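Local atomic coordinates of beta-galactoside alpha-2,6-sialyltransferase (Photobacterium sp., PDB entry 2Z4T), a protein that transfers sialic acid from CMP-sialic acid to beta-galactosides such as lactose in alpha-2,6 linkage. Residues Val358-Thr363 against Ser450-Ile455; Leu400-His405 against Ile410-Ile415; Ile463-Thr468 against Pro481-Met486. All coordinates share one frame; numbering follows the deposited sequence.

Contact 1 (Val358-Thr363 against Ser450-Ile455); sequences VFTGTT and SLYFTI. With C5P (cytidine-5'-monophosphate), chain C.
T360 and Y452 meet through their hydroxyls: Y452 OH donates to T360 OG1 over 2.6 Å, the two side chains coming from opposite directions. T360 holds OG1 between its own backbone N and carbonyl carbon (chi1 65°), which faces it to the tyrosine hydroxyl. L451 CD2 meets T360 CB tip to tip at 3.7 Å. The same methyl also serves the ligand, lying 3.6 Å from C4 of the cytosine of CMP, so it lies between T360 and the base. L451 is thereby used on both branches, since CD1 sits 3.5 Å above the plane of the neighbouring Y452 ring, over its centre, and packs on the face of the tyrosine that bonds T360. Each segment also grips the nucleotide directly. G361 O accepts from N4 of the base in a nearly straight bond of 2.9 Å (170°), while at the other end S450 N donates to phosphate O2P over 2.7 Å (167°). S450 OG bonds to the same oxygen, at a modelled distance too short to weigh heavily, and also meets S234 N. Further out, S450-F453 has helical backbone angles but lacks regular helical bonding. The turn is tied instead by F453 N to S450 O, and by T454 N and I455 N, which both donate to L451 O. S449 OG bonds to L451 N and to CMP, and F431 packs on L451. T360 is backbone-bonded to A445 of strand 443-447, the next strand of the parallel sheet. A strand end presenting its carbonyl to the base, opposed to a loop presenting backbone N-H and serine hydroxyl to the phosphate, is the nucleotide site expected in the C-terminal Rossmann-like domain of a GT-B glycosyltransferase.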
# COMPACT_ATOMS: atom_id res chain seq x y z
N VAL A 358 13.98 10.19 -18.09
CA VAL A 358 14.18 9.67 -16.74
C VAL A 358 14.86 8.32 -16.84
O VAL A 358 14.36 7.42 -17.52
CB VAL A 358 12.84 9.52 -15.93
CG1 VAL A 358 13.10 8.78 -14.58
CG2 VAL A 358 12.19 10.86 -15.68
N PHE A 359 16.01 8.18 -16.20
CA PHE A 359 16.63 6.89 -16.06
C PHE A 359 16.15 6.28 -14.75
O PHE A 359 16.24 6.95 -13.70
CB PHE A 359 18.16 6.97 -16.08
CG PHE A 359 18.82 5.66 -15.76
CD1 PHE A 359 19.06 4.73 -16.75
CD2 PHE A 359 19.16 5.35 -14.44
CE1 PHE A 359 19.65 3.50 -16.44
CE2 PHE A 359 19.75 4.13 -14.11
CZ PHE A 359 20.00 3.20 -15.12
N THR A 360 15.65 5.04 -14.80
CA THR A 360 15.21 4.36 -13.58
C THR A 360 16.27 3.37 -13.12
O THR A 360 16.71 2.52 -13.89
CB THR A 360 13.83 3.65 -13.75
OG1 THR A 360 13.91 2.58 -14.70
CG2 THR A 360 12.79 4.62 -14.21
N GLY A 361 16.68 3.48 -11.85
CA GLY A 361 17.79 2.65 -11.35
C GLY A 361 17.33 1.38 -10.66
O GLY A 361 16.14 1.13 -10.55
N THR A 362 18.29 0.58 -10.21
CA THR A 362 17.99 -0.61 -9.43
C THR A 362 18.88 -0.69 -8.18
O THR A 362 19.74 0.16 -7.96
CB THR A 362 18.15 -1.91 -10.27
OG1 THR A 362 17.51 -3.00 -9.60
CG2 THR A 362 19.63 -2.25 -10.49
N THR A 363 18.67 -1.73 -7.37
CA THR A 363 19.54 -1.96 -6.24
C THR A 363 19.86 -3.43 -6.15
O THR A 363 19.21 -4.21 -6.83
CB THR A 363 18.90 -1.47 -4.92
OG1 THR A 363 19.90 -1.47 -3.90
CG2 THR A 363 17.73 -2.37 -4.50
N SER A 450 10.03 -4.00 -11.38
CA SER A 450 8.58 -4.11 -11.28
C SER A 450 7.86 -2.91 -11.90
O SER A 450 6.72 -3.03 -12.37
CB SER A 450 8.16 -4.25 -9.82
OG SER A 450 8.94 -5.23 -9.16
N LEU A 451 8.53 -1.77 -11.92
CA LEU A 451 7.87 -0.57 -12.43
C LEU A 451 7.49 -0.75 -13.91
O LEU A 451 6.45 -0.26 -14.36
CB LEU A 451 8.71 0.69 -12.14
CG LEU A 451 9.99 0.93 -12.97
CD1 LEU A 451 9.65 1.62 -14.31
CD2 LEU A 451 11.05 1.72 -12.18
N TYR A 452 8.31 -1.51 -14.65
CA TYR A 452 8.02 -1.84 -16.05
C TYR A 452 6.90 -2.84 -16.26
O TYR A 452 6.48 -3.06 -17.41
CB TYR A 452 9.29 -2.28 -16.81
CG TYR A 452 10.28 -1.13 -16.91
CD1 TYR A 452 10.04 -0.04 -17.76
CD2 TYR A 452 11.43 -1.11 -16.11
CE1 TYR A 452 10.93 1.01 -17.84
CE2 TYR A 452 12.32 -0.05 -16.19
CZ TYR A 452 12.07 1.01 -17.05
OH TYR A 452 12.97 2.07 -17.11
N PHE A 453 6.42 -3.46 -15.18
CA PHE A 453 5.25 -4.32 -15.29
C PHE A 453 4.00 -3.46 -15.52
O PHE A 453 2.96 -3.98 -15.99
CB PHE A 453 5.07 -5.20 -14.03
CG PHE A 453 6.07 -6.36 -13.91
CD1 PHE A 453 5.63 -7.63 -13.53
CD2 PHE A 453 7.44 -6.16 -14.13
CE1 PHE A 453 6.52 -8.70 -13.39
CE2 PHE A 453 8.35 -7.22 -14.01
CZ PHE A 453 7.88 -8.50 -13.64
N THR A 454 4.09 -2.16 -15.21
CA THR A 454 2.92 -1.28 -15.17
C THR A 454 2.97 -0.08 -16.14
O THR A 454 1.97 0.24 -16.76
CB THR A 454 2.72 -0.75 -13.74
OG1 THR A 454 2.58 -1.87 -12.85
CG2 THR A 454 1.50 0.14 -13.64
N ILE A 455 4.13 0.57 -16.23
CA ILE A 455 4.33 1.75 -17.09
C ILE A 455 3.99 1.42 -18.54
O ILE A 455 4.45 0.40 -19.06
CB ILE A 455 5.81 2.29 -16.98
CG1 ILE A 455 6.11 2.80 -15.55
CG2 ILE A 455 6.11 3.39 -17.96
CD1 ILE A 455 4.96 3.57 -14.83
O3P C5P C . 12.87 -2.51 -8.99
P C5P C . 11.85 -3.26 -8.22
O1P C5P C . 12.44 -3.58 -6.86
O2P C5P C . 11.22 -4.38 -9.03
O5' C5P C . 10.65 -2.25 -8.02
C5' C5P C . 9.63 -2.48 -7.07
C4' C5P C . 8.94 -1.12 -6.90
O4' C5P C . 9.89 -0.16 -6.40
C3' C5P C . 8.47 -0.51 -8.21
O3' C5P C . 7.15 -0.89 -8.56
C2' C5P C . 8.47 0.96 -7.87
O2' C5P C . 7.39 1.27 -7.00
C1' C5P C . 9.67 1.12 -7.00
N1 C5P C . 10.81 1.58 -7.79
C2 C5P C . 10.93 2.96 -8.11
N3 C5P C . 11.99 3.41 -8.82
C4 C5P C . 12.95 2.56 -9.25
C5 C5P C . 12.87 1.18 -8.95
C6 C5P C . 11.78 0.71 -8.20
O2 C5P C . 10.06 3.77 -7.76
N4 C5P C . 14.00 3.05 -9.95

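Contact 2 (Leu400-His405 against Ile410-Ile415). With C5P (cytidine-5'-monophosphate), chain C.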
# COMPACT_ATOMS: atom_id res chain seq x y z
N LEU A 400 18.40 15.29 -18.44
CA LEU A 400 18.63 14.04 -17.74
C LEU A 400 18.02 14.08 -16.35
O LEU A 400 18.33 14.98 -15.56
CB LEU A 400 20.14 13.82 -17.65
CG LEU A 400 20.65 12.55 -16.96
CD1 LEU A 400 20.04 11.28 -17.56
CD2 LEU A 400 22.17 12.54 -17.05
N PHE A 401 17.17 13.07 -16.05
CA PHE A 401 16.50 12.90 -14.75
C PHE A 401 16.76 11.51 -14.19
O PHE A 401 16.92 10.53 -14.95
CB PHE A 401 15.00 13.12 -14.90
CG PHE A 401 14.63 14.56 -15.17
CD1 PHE A 401 14.11 15.36 -14.16
CD2 PHE A 401 14.80 15.11 -16.42
CE1 PHE A 401 13.78 16.67 -14.39
CE2 PHE A 401 14.47 16.44 -16.68
CZ PHE A 401 13.97 17.23 -15.64
N PHE A 402 16.82 11.41 -12.87
CA PHE A 402 17.13 10.13 -12.22
C PHE A 402 16.10 9.73 -11.19
O PHE A 402 15.67 10.55 -10.39
CB PHE A 402 18.54 10.18 -11.62
CG PHE A 402 18.92 8.95 -10.81
CD1 PHE A 402 19.03 7.69 -11.41
CD2 PHE A 402 19.21 9.06 -9.45
CE1 PHE A 402 19.41 6.57 -10.67
CE2 PHE A 402 19.59 7.96 -8.71
CZ PHE A 402 19.69 6.70 -9.32
N LYS A 403 15.74 8.45 -11.20
CA LYS A 403 14.88 7.80 -10.20
C LYS A 403 15.58 6.44 -10.00
O LYS A 403 15.19 5.50 -10.68
CB LYS A 403 13.52 7.61 -10.90
CG LYS A 403 12.43 6.94 -10.08
CD LYS A 403 12.27 7.70 -8.76
CE LYS A 403 11.42 6.97 -7.84
NZ LYS A 403 12.06 5.82 -7.19
N GLY A 404 16.54 6.22 -9.09
CA GLY A 404 16.44 6.14 -7.63
C GLY A 404 15.40 5.04 -7.56
O GLY A 404 14.27 5.39 -7.24
N HIS A 405 15.69 3.74 -7.65
CA HIS A 405 15.60 2.77 -6.52
C HIS A 405 15.50 3.20 -5.06
O HIS A 405 16.46 3.69 -4.48
CB HIS A 405 16.30 1.43 -6.73
CG HIS A 405 15.46 0.25 -6.33
ND1 HIS A 405 15.15 -0.04 -5.02
CD2 HIS A 405 14.83 -0.70 -7.08
CE1 HIS A 405 14.37 -1.11 -4.97
NE2 HIS A 405 14.17 -1.53 -6.21
N ILE A 410 23.75 3.78 -1.27
CA ILE A 410 25.00 4.33 -1.77
C ILE A 410 25.10 4.23 -3.29
O ILE A 410 25.89 4.94 -3.89
CB ILE A 410 26.22 3.72 -1.02
CG1 ILE A 410 27.14 4.84 -0.48
CG2 ILE A 410 26.97 2.64 -1.85
CD1 ILE A 410 28.09 5.59 -1.53
N ILE A 411 24.28 3.37 -3.91
CA ILE A 411 24.24 3.27 -5.38
C ILE A 411 23.72 4.55 -5.99
O ILE A 411 24.28 5.07 -6.97
CB ILE A 411 23.34 2.11 -5.86
CG1 ILE A 411 23.90 0.77 -5.38
CG2 ILE A 411 23.21 2.12 -7.38
CD1 ILE A 411 23.01 -0.38 -5.71
N ASN A 412 22.65 5.06 -5.40
CA ASN A 412 22.05 6.31 -5.84
C ASN A 412 22.98 7.49 -5.69
O ASN A 412 23.07 8.31 -6.60
CB ASN A 412 20.70 6.55 -5.15
CG ASN A 412 19.67 5.48 -5.50
OD1 ASN A 412 19.85 4.74 -6.46
ND2 ASN A 412 18.60 5.39 -4.72
N THR A 413 23.70 7.58 -4.57
CA THR A 413 24.59 8.74 -4.43
C THR A 413 25.76 8.69 -5.43
O THR A 413 26.09 9.71 -6.04
CB THR A 413 25.01 9.06 -2.94
OG1 THR A 413 26.25 8.42 -2.62
CG2 THR A 413 23.94 8.64 -1.93
N LEU A 414 26.33 7.50 -5.66
CA LEU A 414 27.39 7.32 -6.65
C LEU A 414 26.95 7.72 -8.06
O LEU A 414 27.69 8.42 -8.76
CB LEU A 414 27.90 5.89 -6.66
CG LEU A 414 28.77 5.50 -5.45
CD1 LEU A 414 28.88 4.00 -5.33
CD2 LEU A 414 30.17 6.14 -5.54
N ILE A 415 25.75 7.29 -8.47
CA ILE A 415 25.20 7.62 -9.79
C ILE A 415 24.98 9.12 -9.87
O ILE A 415 25.27 9.75 -10.87
CB ILE A 415 23.86 6.88 -10.07
CG1 ILE A 415 24.09 5.40 -10.29
CG2 ILE A 415 23.14 7.47 -11.27
CD1 ILE A 415 22.82 4.57 -10.27
O3P C5P C . 12.87 -2.51 -8.99
P C5P C . 11.85 -3.26 -8.22
O1P C5P C . 12.44 -3.58 -6.86
O2P C5P C . 11.22 -4.38 -9.03
O5' C5P C . 10.65 -2.25 -8.02
C5' C5P C . 9.63 -2.48 -7.07
C4' C5P C . 8.94 -1.12 -6.90
O4' C5P C . 9.89 -0.16 -6.40
C3' C5P C . 8.47 -0.51 -8.21
O3' C5P C . 7.15 -0.89 -8.56
C2' C5P C . 8.47 0.96 -7.87
O2' C5P C . 7.39 1.27 -7.00
C1' C5P C . 9.67 1.12 -7.00
N1 C5P C . 10.81 1.58 -7.79
C2 C5P C . 10.93 2.96 -8.11
N3 C5P C . 11.99 3.41 -8.82
C4 C5P C . 12.95 2.56 -9.25
C5 C5P C . 12.87 1.18 -8.95
C6 C5P C . 11.78 0.71 -8.20
O2 C5P C . 10.06 3.77 -7.76
N4 C5P C . 14.00 3.05 -9.95
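F402 and N412 join strand 399-403 to helix 410-417, the first two elements of a beta-alpha-beta unit that returns to strand 423-424. One polar bond crosses: N412 ND2 donates to H405 O over 2.7 Å (153°). The acceptor lies almost in the N412 amide plane, while the donor is tilted somewhat out of the carbonyl plane. The helix thus grips the backbone of the residue whose ring handles the phosphate. Apolar contact centres on F402, whose CG is anti to its backbone N (chi1 175°), sending the ring toward the helix. I415 CG2 makes a CH-pi contact over one face, 4.0 Å from the ring centroid, and G404 N lies above the opposite face. N412 CB and OD1 come to the ring edge, with amide and ring planes 78° apart. Q378 of helix 371-386 touches I415 from outside. The ligand bonds come from K403, at the C-terminal end of the strand, and from H405 just past it. K403 O accepts from cytosine N4 over 2.8 Å; a weak bond from K403 NZ to O2 is suggested, though NZ is modelled too close to G404 O. W365, which lines the glycan pocket, meets the H405 ring, and H405 NE2 donates almost straight to O1P of CMP, 2.8 Å away.

Contact 3 (Ile463-Thr468 against Pro481-Met486)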
# COMPACT_ATOMS: atom_id res chain seq x y z
N ILE A 463 14.98 -1.37 -21.84
CA ILE A 463 15.16 -1.94 -20.53
C ILE A 463 16.45 -2.73 -20.52
O ILE A 463 16.80 -3.37 -21.50
CB ILE A 463 13.97 -2.85 -20.16
CG1 ILE A 463 12.66 -2.04 -20.13
CG2 ILE A 463 14.19 -3.52 -18.82
CD1 ILE A 463 11.43 -2.90 -19.90
N VAL A 464 17.19 -2.69 -19.43
CA VAL A 464 18.43 -3.44 -19.39
C VAL A 464 18.41 -4.32 -18.18
O VAL A 464 18.04 -3.87 -17.09
CB VAL A 464 19.66 -2.51 -19.39
CG1 VAL A 464 20.95 -3.32 -19.21
CG2 VAL A 464 19.71 -1.69 -20.67
N PHE A 465 18.80 -5.57 -18.36
CA PHE A 465 18.88 -6.53 -17.28
C PHE A 465 20.29 -6.60 -16.73
O PHE A 465 21.27 -6.32 -17.42
CB PHE A 465 18.44 -7.92 -17.74
CG PHE A 465 16.99 -8.01 -18.09
CD1 PHE A 465 16.09 -8.59 -17.21
CD2 PHE A 465 16.53 -7.53 -19.31
CE1 PHE A 465 14.74 -8.67 -17.54
CE2 PHE A 465 15.17 -7.61 -19.64
CZ PHE A 465 14.28 -8.17 -18.75
N THR A 466 20.35 -7.02 -15.48
CA THR A 466 21.53 -7.25 -14.68
C THR A 466 22.50 -8.34 -15.19
O THR A 466 22.09 -9.32 -15.77
CB THR A 466 20.97 -7.56 -13.29
OG1 THR A 466 20.90 -6.33 -12.54
CG2 THR A 466 21.72 -8.65 -12.53
N SER A 467 23.79 -8.13 -14.98
CA SER A 467 24.82 -9.12 -15.27
C SER A 467 25.73 -9.15 -14.07
O SER A 467 25.85 -8.15 -13.36
CB SER A 467 25.63 -8.72 -16.50
OG SER A 467 24.89 -8.88 -17.69
N THR A 468 26.38 -10.28 -13.82
CA THR A 468 27.37 -10.35 -12.73
C THR A 468 28.73 -10.06 -13.36
O THR A 468 28.82 -9.90 -14.59
CB THR A 468 27.37 -11.73 -11.99
OG1 THR A 468 27.49 -12.80 -12.93
CG2 THR A 468 26.09 -11.92 -11.15
N PRO A 481 14.76 -16.16 -14.66
CA PRO A 481 13.30 -16.08 -14.51
C PRO A 481 12.72 -14.70 -14.76
O PRO A 481 11.69 -14.55 -15.43
CB PRO A 481 13.10 -16.51 -13.05
CG PRO A 481 14.21 -17.45 -12.81
CD PRO A 481 15.38 -16.81 -13.49
N LEU A 482 13.39 -13.68 -14.24
CA LEU A 482 12.90 -12.34 -14.41
C LEU A 482 12.82 -12.05 -15.91
O LEU A 482 11.81 -11.50 -16.39
CB LEU A 482 13.75 -11.32 -13.64
CG LEU A 482 13.20 -9.88 -13.72
CD1 LEU A 482 11.81 -9.80 -13.05
CD2 LEU A 482 14.17 -8.80 -13.19
N VAL A 483 13.85 -12.46 -16.65
CA VAL A 483 13.86 -12.22 -18.10
C VAL A 483 12.68 -12.93 -18.76
O VAL A 483 11.94 -12.31 -19.54
CB VAL A 483 15.17 -12.65 -18.77
CG1 VAL A 483 15.07 -12.42 -20.27
CG2 VAL A 483 16.34 -11.89 -18.20
N GLN A 484 12.48 -14.20 -18.41
CA GLN A 484 11.39 -14.99 -18.97
C GLN A 484 9.99 -14.50 -18.54
O GLN A 484 9.07 -14.53 -19.35
CB GLN A 484 11.58 -16.50 -18.67
CG GLN A 484 12.76 -17.17 -19.39
CD GLN A 484 12.71 -16.99 -20.93
OE1 GLN A 484 11.68 -17.24 -21.55
NE2 GLN A 484 13.80 -16.52 -21.51
N VAL A 485 9.83 -14.03 -17.30
CA VAL A 485 8.59 -13.33 -16.91
C VAL A 485 8.19 -12.31 -18.00
O VAL A 485 6.99 -12.18 -18.31
CB VAL A 485 8.58 -12.86 -15.48
CG1 VAL A 485 7.30 -12.12 -15.17
CG2 VAL A 485 8.73 -14.09 -14.57
N MET A 486 9.10 -11.48 -18.50
CA MET A 486 8.93 -10.05 -18.56
C MET A 486 8.73 -10.14 -20.11
O MET A 486 7.95 -9.39 -20.72
CB MET A 486 10.17 -9.23 -18.20
CG MET A 486 10.09 -8.69 -16.78
SD MET A 486 11.09 -7.23 -16.54
CE MET A 486 12.50 -7.91 -15.81
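F465 projects from strand 460-465 into the face of helix 481-488, where L482, V483 and M486 receive it. With CG beside the backbone N and anti to the carbonyl carbon (chi1 -67°), its ring is directed at the helix. V483 meets the ring with one branch: CG2 lies over a face, 3.9 Å from the centroid, in a CH-pi contact, and comes within 3.5 Å of F465 CD1. The valine's first torsion turns CG1 beside its own carbonyl carbon and leaves CG2 for the ring. L482 adds a looser touch, its CG 4.3 Å from F465 CE1. M486 comes from the opposite direction; its nearly extended chi2 (-156°) carries SD obliquely to the ring, 5.0 Å from the centroid, as a Met-aromatic contact. The modelled place of its terminal methyl is doubtful. Strand 463-465 and helix 481-486 run roughly antiparallel (152°), their axes 10.6 Å apart at closest approach, in a beta-alpha-beta unit completed by strand 498-499, whose F499 touches both F465 and V483. With carbon and sulfur alone meeting across the join, the contact is apolar, and helix and sheet are held together here by dispersion and burial.

Each contact reaches one parallel sheet, ordered 423-424, 399-403, 356-360, 443-447, 460-465, 498-499. Contact 2 falls, along the chain, between the two segments of contact 1; contact 3 follows both. Contact 1 is central, its centre about 12 Å from each of the others, whereas the centres of contacts 2 and 3 are about 20 Å apart and their nearest atoms about 9 Å, without touching. Strands 356-360 and 399-403 are neighbours, with G361 N probably bonded to K403 O (2.8 Å), so contacts 1 and 2 together form much of the CMP site, which S430, F431, E432 and S449 complete. Contact 3 borders the loop of contact 1: M486 CG packs on F453 CE2 at 3.6 Å.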